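Local coordinates for protein FMN-dependent nitronate monooxygenase (Shewanella oneidensis, PDB 5LSM) that probably oxidises propionate 3-nitronate to 3-oxopropanoate with molecular oxygen, using bound FMN, as a class I nitronate monooxygenase that detoxifies nitronates, at residues E49-E54 against K115-V120; A84-Q89 against S301-G306; A95-D100 against V280-A285; D170-Q175 against P202-A207; G196-L201 against M228-S233. One frame throughout, in Å; residues are numbered along the deposited sequence.

Interaction 1: E49-E54 against K115-V120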
# COMPACT_ATOMS: atom_id res chain seq x y z
N GLU A 49 -8.41 23.72 -28.27
CA GLU A 49 -8.74 25.11 -27.95
C GLU A 49 -8.53 25.37 -26.45
O GLU A 49 -7.75 26.24 -26.07
CB GLU A 49 -10.18 25.42 -28.36
CG GLU A 49 -10.51 25.01 -29.80
CD GLU A 49 -10.97 23.55 -29.92
OE1 GLU A 49 -12.15 23.27 -29.62
OE2 GLU A 49 -10.14 22.69 -30.30
N ALA A 50 -9.19 24.56 -25.61
CA ALA A 50 -9.00 24.63 -24.16
C ALA A 50 -7.51 24.57 -23.82
O ALA A 50 -7.02 25.35 -23.02
CB ALA A 50 -9.76 23.52 -23.46
N LEU A 51 -6.78 23.66 -24.47
CA LEU A 51 -5.35 23.45 -24.19
C LEU A 51 -4.56 24.74 -24.39
O LEU A 51 -3.87 25.20 -23.47
CB LEU A 51 -4.78 22.34 -25.10
CG LEU A 51 -3.26 22.09 -25.04
CD1 LEU A 51 -2.80 21.72 -23.63
CD2 LEU A 51 -2.85 21.02 -26.04
N GLU A 52 -4.69 25.32 -25.57
CA GLU A 52 -3.98 26.56 -25.92
C GLU A 52 -4.39 27.74 -25.01
O GLU A 52 -3.55 28.55 -24.60
CB GLU A 52 -4.26 26.90 -27.39
CG GLU A 52 -3.28 27.89 -27.99
CD GLU A 52 -3.34 27.90 -29.51
OE1 GLU A 52 -3.16 26.83 -30.14
OE2 GLU A 52 -3.61 28.98 -30.07
N ALA A 53 -5.69 27.85 -24.74
CA ALA A 53 -6.20 28.87 -23.82
C ALA A 53 -5.51 28.76 -22.47
O ALA A 53 -4.99 29.72 -21.93
CB ALA A 53 -7.72 28.71 -23.65
N GLU A 54 -5.50 27.55 -21.92
CA GLU A 54 -5.08 27.35 -20.56
C GLU A 54 -3.57 27.58 -20.42
O GLU A 54 -3.12 28.14 -19.43
CB GLU A 54 -5.50 25.98 -20.06
CG GLU A 54 -5.78 25.96 -18.58
CD GLU A 54 -7.24 25.90 -18.23
OE1 GLU A 54 -7.69 26.80 -17.51
OE2 GLU A 54 -7.91 24.91 -18.58
N LYS A 115 0.43 14.01 -32.55
CA LYS A 115 0.95 15.15 -33.30
C LYS A 115 0.10 16.41 -33.10
O LYS A 115 0.62 17.52 -33.05
CB LYS A 115 1.05 14.81 -34.79
CG LYS A 115 2.06 15.66 -35.57
CD LYS A 115 3.49 15.19 -35.33
CE LYS A 115 4.50 15.93 -36.20
NZ LYS A 115 4.46 17.41 -36.00
N ALA A 116 -1.21 16.22 -32.97
CA ALA A 116 -2.14 17.35 -32.79
C ALA A 116 -1.86 18.17 -31.53
O ALA A 116 -1.90 19.39 -31.56
CB ALA A 116 -3.57 16.84 -32.76
N GLN A 117 -1.60 17.49 -30.41
CA GLN A 117 -1.27 18.20 -29.17
C GLN A 117 0.14 18.76 -29.23
O GLN A 117 0.40 19.87 -28.78
CB GLN A 117 -1.44 17.29 -27.95
CG GLN A 117 -2.88 17.17 -27.49
CD GLN A 117 -3.61 15.99 -28.07
OE1 GLN A 117 -3.03 15.18 -28.80
NE2 GLN A 117 -4.88 15.86 -27.74
N ALA A 118 1.06 17.98 -29.79
CA ALA A 118 2.42 18.46 -30.07
C ALA A 118 2.46 19.85 -30.73
O ALA A 118 3.27 20.69 -30.36
CB ALA A 118 3.15 17.45 -30.95
N GLU A 119 1.62 20.06 -31.74
CA GLU A 119 1.70 21.29 -32.51
C GLU A 119 1.40 22.50 -31.63
O GLU A 119 2.11 23.51 -31.70
CB GLU A 119 0.76 21.26 -33.73
N VAL A 120 0.41 22.37 -30.75
CA VAL A 120 0.09 23.39 -29.73
C VAL A 120 1.21 23.57 -28.68
O VAL A 120 1.59 24.69 -28.37
CB VAL A 120 -1.22 23.06 -29.00
CG1 VAL A 120 -1.51 24.10 -27.93
CG2 VAL A 120 -2.38 22.98 -29.98

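Interaction 2: A84-Q89 against S301-G306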
# COMPACT_ATOMS: atom_id res chain seq x y z
N ALA A 84 -22.54 -2.46 -24.88
CA ALA A 84 -23.98 -2.67 -24.82
C ALA A 84 -24.34 -3.57 -23.64
O ALA A 84 -25.36 -3.35 -22.99
CB ALA A 84 -24.46 -3.28 -26.13
N ALA A 85 -23.52 -4.58 -23.35
CA ALA A 85 -23.76 -5.47 -22.19
C ALA A 85 -23.61 -4.76 -20.85
O ALA A 85 -24.25 -5.14 -19.86
CB ALA A 85 -22.84 -6.68 -22.24
N TRP A 86 -22.68 -3.81 -20.78
CA TRP A 86 -22.45 -3.03 -19.57
C TRP A 86 -23.63 -2.11 -19.35
O TRP A 86 -24.13 -1.98 -18.23
CB TRP A 86 -21.14 -2.22 -19.70
CG TRP A 86 -20.81 -1.41 -18.51
CD1 TRP A 86 -20.59 -0.08 -18.47
CD2 TRP A 86 -20.67 -1.89 -17.16
NE1 TRP A 86 -20.35 0.32 -17.18
CE2 TRP A 86 -20.38 -0.78 -16.36
CE3 TRP A 86 -20.77 -3.15 -16.56
CZ2 TRP A 86 -20.18 -0.88 -14.98
CZ3 TRP A 86 -20.56 -3.26 -15.19
CH2 TRP A 86 -20.28 -2.12 -14.42
N LEU A 87 -24.07 -1.47 -20.43
CA LEU A 87 -25.25 -0.60 -20.40
C LEU A 87 -26.46 -1.36 -19.85
O LEU A 87 -27.17 -0.86 -18.97
CB LEU A 87 -25.55 -0.08 -21.81
CG LEU A 87 -25.82 1.41 -22.04
CD1 LEU A 87 -25.11 2.30 -21.04
CD2 LEU A 87 -25.41 1.78 -23.46
N GLU A 88 -26.63 -2.60 -20.31
CA GLU A 88 -27.74 -3.45 -19.89
C GLU A 88 -27.68 -3.70 -18.40
O GLU A 88 -28.70 -3.71 -17.72
CB GLU A 88 -27.67 -4.79 -20.63
CG GLU A 88 -28.88 -5.69 -20.44
CD GLU A 88 -28.67 -7.09 -20.98
OE1 GLU A 88 -27.72 -7.30 -21.77
OE2 GLU A 88 -29.46 -7.99 -20.61
N GLN A 89 -26.47 -3.94 -17.89
CA GLN A 89 -26.25 -4.14 -16.46
C GLN A 89 -26.65 -2.95 -15.57
O GLN A 89 -27.03 -3.13 -14.42
CB GLN A 89 -24.79 -4.44 -16.22
CG GLN A 89 -24.31 -5.74 -16.82
CD GLN A 89 -23.46 -6.51 -15.85
OE1 GLN A 89 -23.74 -6.54 -14.64
NE2 GLN A 89 -22.40 -7.10 -16.35
N SER A 301 -16.75 5.78 -19.23
CA SER A 301 -17.26 7.07 -18.76
C SER A 301 -18.60 7.41 -19.38
O SER A 301 -19.48 7.94 -18.71
CB SER A 301 -16.28 8.21 -19.08
OG SER A 301 -14.95 7.72 -19.05
N SER A 302 -18.76 7.13 -20.67
CA SER A 302 -19.98 7.50 -21.36
C SER A 302 -21.22 6.88 -20.69
O SER A 302 -22.24 7.57 -20.53
CB SER A 302 -19.90 7.10 -22.83
OG SER A 302 -19.66 5.71 -22.95
N ALA A 303 -21.08 5.65 -20.19
CA ALA A 303 -22.19 4.91 -19.56
C ALA A 303 -22.65 5.43 -18.18
O ALA A 303 -23.75 5.11 -17.75
CB ALA A 303 -21.84 3.44 -19.45
N VAL A 304 -21.80 6.19 -17.49
CA VAL A 304 -22.16 6.70 -16.16
C VAL A 304 -22.30 8.20 -16.11
O VAL A 304 -22.69 8.74 -15.08
CB VAL A 304 -21.14 6.31 -15.06
CG1 VAL A 304 -21.29 4.84 -14.68
CG2 VAL A 304 -19.72 6.62 -15.51
N ALA A 305 -21.97 8.89 -17.20
CA ALA A 305 -22.00 10.35 -17.22
C ALA A 305 -23.36 10.91 -16.78
O ALA A 305 -23.42 11.77 -15.91
CB ALA A 305 -21.64 10.87 -18.61
N GLY A 306 -24.44 10.41 -17.39
CA GLY A 306 -25.80 10.81 -17.03
C GLY A 306 -26.19 10.53 -15.58
O GLY A 306 -26.75 11.41 -14.90

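Interaction 3: A95-D100 against V280-A285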
# COMPACT_ATOMS: atom_id res chain seq x y z
N ALA A 95 -33.48 3.29 -14.68
CA ALA A 95 -34.86 3.28 -14.20
C ALA A 95 -35.05 4.10 -12.90
O ALA A 95 -35.92 4.95 -12.81
CB ALA A 95 -35.31 1.84 -13.98
N GLU A 96 -34.25 3.81 -11.89
CA GLU A 96 -34.36 4.52 -10.61
C GLU A 96 -34.33 6.03 -10.83
O GLU A 96 -35.25 6.74 -10.45
CB GLU A 96 -33.25 4.07 -9.66
CG GLU A 96 -33.13 4.91 -8.40
CD GLU A 96 -32.13 4.35 -7.42
OE1 GLU A 96 -31.50 3.32 -7.75
OE2 GLU A 96 -31.98 4.93 -6.31
N PHE A 97 -33.36 6.48 -11.61
CA PHE A 97 -33.11 7.91 -11.79
C PHE A 97 -33.83 8.49 -13.02
O PHE A 97 -33.62 9.66 -13.37
CB PHE A 97 -31.59 8.16 -11.91
CG PHE A 97 -30.86 8.03 -10.61
CD1 PHE A 97 -30.34 6.81 -10.20
CD2 PHE A 97 -30.66 9.15 -9.80
CE1 PHE A 97 -29.66 6.69 -8.99
CE2 PHE A 97 -30.00 9.03 -8.59
CZ PHE A 97 -29.50 7.80 -8.19
N ASN A 98 -34.64 7.68 -13.70
CA ASN A 98 -35.43 8.15 -14.85
C ASN A 98 -34.55 8.77 -15.94
O ASN A 98 -34.79 9.89 -16.38
CB ASN A 98 -36.50 9.14 -14.40
CG ASN A 98 -37.71 9.18 -15.33
OD1 ASN A 98 -37.73 8.58 -16.41
ND2 ASN A 98 -38.73 9.91 -14.91
N LEU A 99 -33.54 8.03 -16.37
CA LEU A 99 -32.59 8.54 -17.35
C LEU A 99 -32.67 7.74 -18.63
O LEU A 99 -32.68 6.51 -18.59
CB LEU A 99 -31.17 8.45 -16.81
CG LEU A 99 -30.85 9.52 -15.78
CD1 LEU A 99 -29.71 9.06 -14.89
CD2 LEU A 99 -30.53 10.85 -16.46
N ASP A 100 -32.65 8.45 -19.75
CA ASP A 100 -32.62 7.86 -21.08
C ASP A 100 -31.22 8.09 -21.66
O ASP A 100 -30.95 9.17 -22.19
CB ASP A 100 -33.70 8.52 -21.95
CG ASP A 100 -33.66 8.09 -23.41
OD1 ASP A 100 -32.85 7.20 -23.75
OD2 ASP A 100 -34.44 8.66 -24.21
N VAL A 280 -15.08 5.45 -1.48
CA VAL A 280 -15.98 4.33 -1.79
C VAL A 280 -17.41 4.83 -1.74
O VAL A 280 -17.80 5.47 -0.76
CB VAL A 280 -15.81 3.14 -0.81
CG1 VAL A 280 -16.99 2.18 -0.89
CG2 VAL A 280 -14.51 2.39 -1.10
N ASN A 281 -18.16 4.59 -2.82
CA ASN A 281 -19.56 4.98 -2.89
C ASN A 281 -20.49 3.81 -3.26
O ASN A 281 -20.04 2.66 -3.35
CB ASN A 281 -19.75 6.19 -3.85
CG ASN A 281 -19.17 5.96 -5.25
OD1 ASN A 281 -19.16 4.87 -5.77
ND2 ASN A 281 -18.78 7.03 -5.89
N ARG A 282 -21.80 4.08 -3.36
CA ARG A 282 -22.80 3.04 -3.57
C ARG A 282 -22.48 2.26 -4.84
O ARG A 282 -22.53 1.01 -4.86
CB ARG A 282 -24.20 3.66 -3.67
CG ARG A 282 -25.34 2.67 -3.96
CD ARG A 282 -26.62 3.41 -4.31
NE ARG A 282 -27.66 2.55 -4.89
CZ ARG A 282 -28.73 3.00 -5.55
NH1 ARG A 282 -28.91 4.31 -5.72
NH2 ARG A 282 -29.60 2.15 -6.09
N PHE A 283 -22.19 2.99 -5.91
CA PHE A 283 -21.93 2.39 -7.21
C PHE A 283 -20.78 1.37 -7.08
O PHE A 283 -20.91 0.21 -7.47
CB PHE A 283 -21.65 3.48 -8.25
CG PHE A 283 -21.50 2.98 -9.66
CD1 PHE A 283 -22.36 2.01 -10.18
CD2 PHE A 283 -20.52 3.50 -10.49
CE1 PHE A 283 -22.22 1.55 -11.47
CE2 PHE A 283 -20.36 3.03 -11.77
CZ PHE A 283 -21.21 2.06 -12.27
N MET A 284 -19.71 1.76 -6.38
CA MET A 284 -18.58 0.86 -6.20
C MET A 284 -18.94 -0.32 -5.31
O MET A 284 -18.56 -1.46 -5.60
CB MET A 284 -17.38 1.59 -5.62
CG MET A 284 -16.81 2.71 -6.49
SD MET A 284 -15.72 3.75 -5.50
CE MET A 284 -16.08 5.37 -6.18
N ALA A 285 -19.66 -0.06 -4.22
CA ALA A 285 -20.06 -1.13 -3.31
C ALA A 285 -20.99 -2.17 -3.97
O ALA A 285 -20.87 -3.36 -3.70
CB ALA A 285 -20.70 -0.56 -2.06

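Interaction 4: D170-Q175 against P202-A207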
# COMPACT_ATOMS: atom_id res chain seq x y z
N ASP A 170 13.61 11.54 -18.09
CA ASP A 170 14.56 12.34 -17.33
C ASP A 170 14.38 12.10 -15.85
O ASP A 170 15.32 12.27 -15.07
CB ASP A 170 14.40 13.83 -17.68
CG ASP A 170 14.91 14.15 -19.10
OD1 ASP A 170 16.15 14.13 -19.29
OD2 ASP A 170 14.08 14.38 -20.02
N ALA A 171 13.16 11.73 -15.46
CA ALA A 171 12.84 11.34 -14.08
C ALA A 171 11.64 10.41 -14.08
O ALA A 171 10.84 10.40 -15.03
CB ALA A 171 12.52 12.57 -13.24
N ILE A 172 11.48 9.69 -12.97
CA ILE A 172 10.45 8.69 -12.79
C ILE A 172 9.56 9.11 -11.64
O ILE A 172 10.06 9.39 -10.56
CB ILE A 172 11.08 7.34 -12.41
CG1 ILE A 172 11.95 6.85 -13.56
CG2 ILE A 172 10.01 6.29 -12.07
CD1 ILE A 172 12.67 5.55 -13.24
N ILE A 173 8.24 9.09 -11.84
CA ILE A 173 7.31 9.26 -10.72
C ILE A 173 6.93 7.88 -10.18
O ILE A 173 6.29 7.09 -10.87
CB ILE A 173 6.02 10.01 -11.14
CG1 ILE A 173 6.32 11.38 -11.77
CG2 ILE A 173 5.12 10.22 -9.92
CD1 ILE A 173 5.22 11.86 -12.70
N ALA A 174 7.36 7.58 -8.95
CA ALA A 174 6.99 6.33 -8.29
C ALA A 174 5.67 6.49 -7.56
O ALA A 174 5.66 7.06 -6.48
CB ALA A 174 8.08 5.97 -7.28
N GLN A 175 4.55 6.06 -8.15
CA GLN A 175 3.26 6.15 -7.40
C GLN A 175 2.88 4.88 -6.70
O GLN A 175 2.52 3.90 -7.34
CB GLN A 175 2.07 6.69 -8.20
CG GLN A 175 1.73 5.88 -9.41
CD GLN A 175 0.25 5.86 -9.75
OE1 GLN A 175 -0.19 4.95 -10.43
NE2 GLN A 175 -0.51 6.85 -9.31
N PRO A 202 11.92 3.08 -2.30
CA PRO A 202 13.34 2.69 -2.13
C PRO A 202 13.78 1.62 -3.12
O PRO A 202 14.96 1.59 -3.51
CB PRO A 202 13.41 2.17 -0.70
CG PRO A 202 12.01 1.89 -0.30
CD PRO A 202 11.14 2.82 -1.07
N GLN A 203 12.84 0.78 -3.58
CA GLN A 203 13.20 -0.22 -4.56
C GLN A 203 13.37 0.35 -5.95
O GLN A 203 14.32 -0.01 -6.64
CB GLN A 203 12.23 -1.39 -4.53
CG GLN A 203 12.45 -2.27 -3.29
CD GLN A 203 11.43 -3.39 -3.17
OE1 GLN A 203 11.71 -4.55 -3.52
NE2 GLN A 203 10.25 -3.06 -2.68
N ILE A 204 12.56 1.34 -6.33
CA ILE A 204 12.83 2.05 -7.58
C ILE A 204 14.14 2.83 -7.54
O ILE A 204 14.88 2.81 -8.51
CB ILE A 204 11.66 2.97 -8.02
CG1 ILE A 204 10.52 2.14 -8.63
CG2 ILE A 204 12.13 3.95 -9.10
CD1 ILE A 204 9.27 2.93 -8.96
N ILE A 205 14.42 3.52 -6.45
CA ILE A 205 15.65 4.32 -6.34
C ILE A 205 16.88 3.41 -6.43
O ILE A 205 17.87 3.77 -7.05
CB ILE A 205 15.70 5.14 -5.02
CG1 ILE A 205 14.80 6.36 -5.12
CG2 ILE A 205 17.13 5.58 -4.68
CD1 ILE A 205 14.37 6.88 -3.76
N ALA A 206 16.80 2.21 -5.85
CA ALA A 206 17.90 1.24 -5.90
C ALA A 206 18.19 0.78 -7.31
O ALA A 206 19.32 0.41 -7.64
CB ALA A 206 17.60 0.03 -5.01
N ALA A 207 17.17 0.77 -8.15
CA ALA A 207 17.26 0.16 -9.46
C ALA A 207 17.68 1.14 -10.56
O ALA A 207 18.10 0.72 -11.62
CB ALA A 207 15.92 -0.48 -9.81

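Interaction 5: G196-L201 against M228-S233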
# COMPACT_ATOMS: atom_id res chain seq x y z
N GLY A 196 2.91 -0.45 -2.26
CA GLY A 196 2.74 0.80 -1.54
C GLY A 196 3.96 1.69 -1.60
O GLY A 196 5.09 1.23 -1.81
N THR A 197 3.74 2.98 -1.36
CA THR A 197 4.82 3.96 -1.44
C THR A 197 6.07 3.54 -0.68
O THR A 197 7.19 3.68 -1.17
CB THR A 197 4.36 5.34 -0.96
OG1 THR A 197 3.59 5.96 -2.00
CG2 THR A 197 5.57 6.24 -0.62
N PHE A 198 5.87 2.99 0.52
CA PHE A 198 6.95 2.73 1.45
C PHE A 198 7.93 1.71 0.90
O PHE A 198 9.11 1.71 1.25
CB PHE A 198 6.39 2.20 2.78
CG PHE A 198 7.28 2.47 3.94
CD1 PHE A 198 7.43 3.77 4.43
CD2 PHE A 198 7.95 1.44 4.57
CE1 PHE A 198 8.25 4.02 5.51
CE2 PHE A 198 8.75 1.68 5.66
CZ PHE A 198 8.92 2.97 6.11
N SER A 199 7.42 0.80 0.07
CA SER A 199 8.24 -0.23 -0.55
C SER A 199 8.62 0.07 -2.00
O SER A 199 9.67 -0.35 -2.45
CB SER A 199 7.51 -1.56 -0.45
OG SER A 199 7.48 -1.98 0.90
N LEU A 200 7.75 0.75 -2.76
CA LEU A 200 8.02 1.08 -4.17
C LEU A 200 9.19 2.06 -4.30
O LEU A 200 10.12 1.85 -5.11
CB LEU A 200 6.78 1.71 -4.81
CG LEU A 200 6.91 2.02 -6.31
CD1 LEU A 200 7.17 0.74 -7.09
CD2 LEU A 200 5.64 2.72 -6.81
N LEU A 201 9.14 3.12 -3.49
CA LEU A 201 10.11 4.20 -3.57
C LEU A 201 11.56 3.73 -3.43
O LEU A 201 12.35 3.94 -4.36
CB LEU A 201 9.79 5.26 -2.52
CG LEU A 201 10.60 6.54 -2.61
CD1 LEU A 201 10.35 7.20 -3.96
CD2 LEU A 201 10.20 7.49 -1.47
N MET A 228 11.72 12.13 1.42
CA MET A 228 13.05 12.60 1.07
C MET A 228 14.13 11.80 1.79
O MET A 228 15.14 11.41 1.21
CB MET A 228 13.19 14.09 1.42
CG MET A 228 12.22 15.01 0.71
SD MET A 228 12.44 14.97 -1.06
CE MET A 228 11.35 16.30 -1.53
N THR A 229 13.90 11.53 3.07
CA THR A 229 14.70 10.60 3.87
C THR A 229 15.03 9.29 3.15
O THR A 229 16.09 8.73 3.34
CB THR A 229 13.97 10.23 5.18
OG1 THR A 229 13.73 11.42 5.94
CG2 THR A 229 14.79 9.30 6.00
N MET A 230 14.07 8.76 2.41
CA MET A 230 14.26 7.53 1.66
C MET A 230 15.10 7.71 0.41
O MET A 230 15.44 6.72 -0.23
CB MET A 230 12.91 6.95 1.23
CG MET A 230 11.94 6.70 2.38
SD MET A 230 11.17 5.09 2.28
CE MET A 230 12.63 4.07 2.40
N GLY A 231 15.31 8.96 -0.02
CA GLY A 231 16.15 9.25 -1.19
C GLY A 231 15.37 9.77 -2.39
O GLY A 231 15.90 9.82 -3.49
N ALA A 232 14.12 10.16 -2.20
CA ALA A 232 13.39 10.85 -3.27
C ALA A 232 14.05 12.20 -3.60
O ALA A 232 14.50 12.90 -2.71
CB ALA A 232 11.94 11.07 -2.87
N SER A 233 14.03 12.60 -4.87
CA SER A 233 14.55 13.91 -5.29
C SER A 233 13.48 14.99 -5.24
O SER A 233 13.77 16.15 -5.45
CB SER A 233 15.12 13.85 -6.71
OG SER A 233 16.31 13.09 -6.75

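Interaction 1: E49-E54 against K115-V120
Glu-52 and Leu-51 meet Val-120 where two helices of the barrel's outer layer run side by side, their short axes 10.4 Å apart at closest and turned by 24° in the same general direction. The side chain of Glu-52 can be followed outward. Its CB lies 4.0 Å from Val-120 CG1, and CG stays near the same methyl. CG is anti to the backbone N (chi1 -162°) and the chain runs on extended across the valine, bringing OE1 to 3.9 Å from both Val-120 CG1 and CG2. On its other flank Val-120 is met by Leu-51, whose CD2 sits 3.9 Å from Val-120 CG1, the two branches sliding past each other from opposite directions. The same leucine methyl touches the aliphatic CG of Gln-117, 4.1 Å from Leu-51 CD2; the amide oxygen of that glutamine is bonded instead to Ser-114 OG. Leu-48, one turn earlier, also packs on Val-120 and Gln-117. Helices 48-59 and 115-124 flank strand 66-71 in sequence, as neighbouring outer helices of a TIM barrel. With no hydrogen bond between them, the segments cohere by van der Waals contact; Glu-52 lays stem and OE1 alike along the valine, OE1 gaining no polar partner from 115-120.

Interaction 2: A84-Q89 against S301-G306
Leu-87 and Ala-303 mark the nearest backbone approach between the last turn of helix 80-89 and the 301-306 segment, with their CA atoms 6.4 Å apart. The small methyl of Ala-303 points toward helix 80-89 and is received by two consecutive side chains. Leu-87 CD1 lies 3.8 Å from Ala-303 CB and also comes close to its CA, although the leucine reaches this place only with the end of its chain. Trp-86 brings the pyrrole part of its indole: CD1 is 3.9 Å from Ala-303 CB, and NE1 is 4.1 Å from the same methyl. A chi1 of -179° turns the tryptophan ring toward Ala-303, whose methyl meets it obliquely. The contact is van der Waals in kind, with no hydrogen bond between the segments. Ser-301 OG bonds back to Pro-298 O, and Ser-302 OG to Leu-299 O. Beyond Ala-303, the indole packs on Leu-270, Val-294 and Pro-295 of loops and on Phe-283 and Met-287 of helix 282-287, while Val-304 touches Phe-283 too. The indole of helix 80-89 thus packs against both helix 282-287 and helix 301-313, away from the flavin site.

Interaction 3: A95-D100 against V280-A285
Glu-96 and Arg-282 approach from opposite directions, each on an extended chain, and meet end-on. Arg-282 NH2 donates to Glu-96 OE1 at 2.8 Å in a nearly straight bond (164°), lying within the guanidinium plane and using the syn lone pair of the oxygen. The second link, Arg-282 NH1 to Glu-96 OE2, is longer at 3.2 Å; NH1 stands out of the carboxylate plane. The two flat groups are turned 45° apart, consistent with one bond being straighter and shorter than the other. Phe-97 offers its edge rather than its face, with CE1 4.1 Å from Arg-282 NH1. The third nitrogen, NE, pairs with Glu-286, so the guanidinium is held between two carboxylates. A methionine in place of Arg-282 would probably leave both Glu-96 and Glu-286 without their cationic mate and set the Glu-96 carboxylate free to turn. Asn-281 caps the helix that carries the arginine, its OD1 accepting from Met-284 N, whereas Asn-98 ends the opposing helix in a Schellman motif. At the surface the bridge links Glu-96, near the C-terminal end of helix 91-97, to the first turn of helix 282-287, beside helix 301-313, on which Phe-97, Leu-99 and Phe-283 pack.

Interaction 4: D170-Q175 against P202-A207
The contact belongs to a beta-alpha-beta crossover of the TIM barrel, in which strand 171-175 is followed by helix 197-207 and then by the neighbouring parallel strand 212-215. Ile-204 carries the helix side of it. Its CG1 is anti to the carbonyl carbon (chi1 -76°) and the chain beyond is extended, which delivers CD1 over Ala-174, 3.7 Å from Ala-174 CB and 4.1 Å from Ala-174 CA. The other branch points along the strand to the preceding outward residue, placing Ile-204 CG2 4.3 Å from Ile-172 CG2. One isoleucine therefore straddles two strand positions, and the contact is buried and wholly apolar. Ile-173 and Gln-175 are directed away from the helix, on the barrel side of the strand. There Gln-175 binds FMN, its NE2 making a weak hydrogen bond to O3' of the flavin's ribityl chain, while its OE1 accepts from Gly-184 N. Farther out, Gln-203 NE2 reaches Gln-326 O of the second subunit. Ala-161 of the preceding outer helix, 158-166, touches both Ile-172 and Ile-204. Strand 171-175 itself lies between strands 150-155 and 212-215, with helix 197-207 over its outer face.

Interaction 5: G196-L201 against M228-S233
Gly-196 O is gripped by two backbone donors, Ser-199 N at 3.0 Å and Leu-200 N at 2.9 Å from that oxygen, opening the helix that presents Phe-198 and Leu-201 to Met-230. A chi1 of -172° swings Leu-201 CD2 outward to cross Met-230 at the root, 3.9 Å from Met-230 CB. The methyl also approaches Ala-232 CB, at 4.2 Å, where the chain has already left helix 221-229. Met-230 bends at chi2 and chi3, bringing its sulfur back toward Phe-198: SD lies 4.8 Å from the ring centroid and 22° off the ring normal, a distant Met-aromatic contact above the face. Phe-198 O is near, 4.1 Å from Met-230 SD. The turn between Met-230 and Ala-232 is a Schellman motif, in which Gly-231 takes the positive phi. Phe-198 packs on Gly-217 of the second subunit and Met-230 on its Thr-223, so this pair also belongs to the dimer interface; Leu-201 and Ala-232 sit instead over Ala-214 of strand 212-215. With no hydrogen bond across it, this buried junction of helix 197-207, the turn after helix 221-229 and the second subunit relies on aliphatic contacts and a distant sulfur-aromatic one.

Overall arrangement
Along the chain interaction 1 closes first; interactions 4 and 5 follow, and lie inside the long loops closed by interactions 2 and 3. Two clusters result. Interactions 4 and 5 share helix 197-207, have centres 8 Å apart and meet through Ile-205 and Pro-202 against the 228-233 turn; both touch the second subunit. Interactions 2 and 3, centres 11 Å apart, form another group around Phe-283, its centres 37 to 39 Å from those of the first. Interaction 1 stands alone on the barrel wall, its centre about 30 Å from those of interactions 2 and 4. Interactions 1, 4 and 5 thus involve outer helices of the FMN-binding barrel; 2 and 3 join residues 84-100 to 280-306.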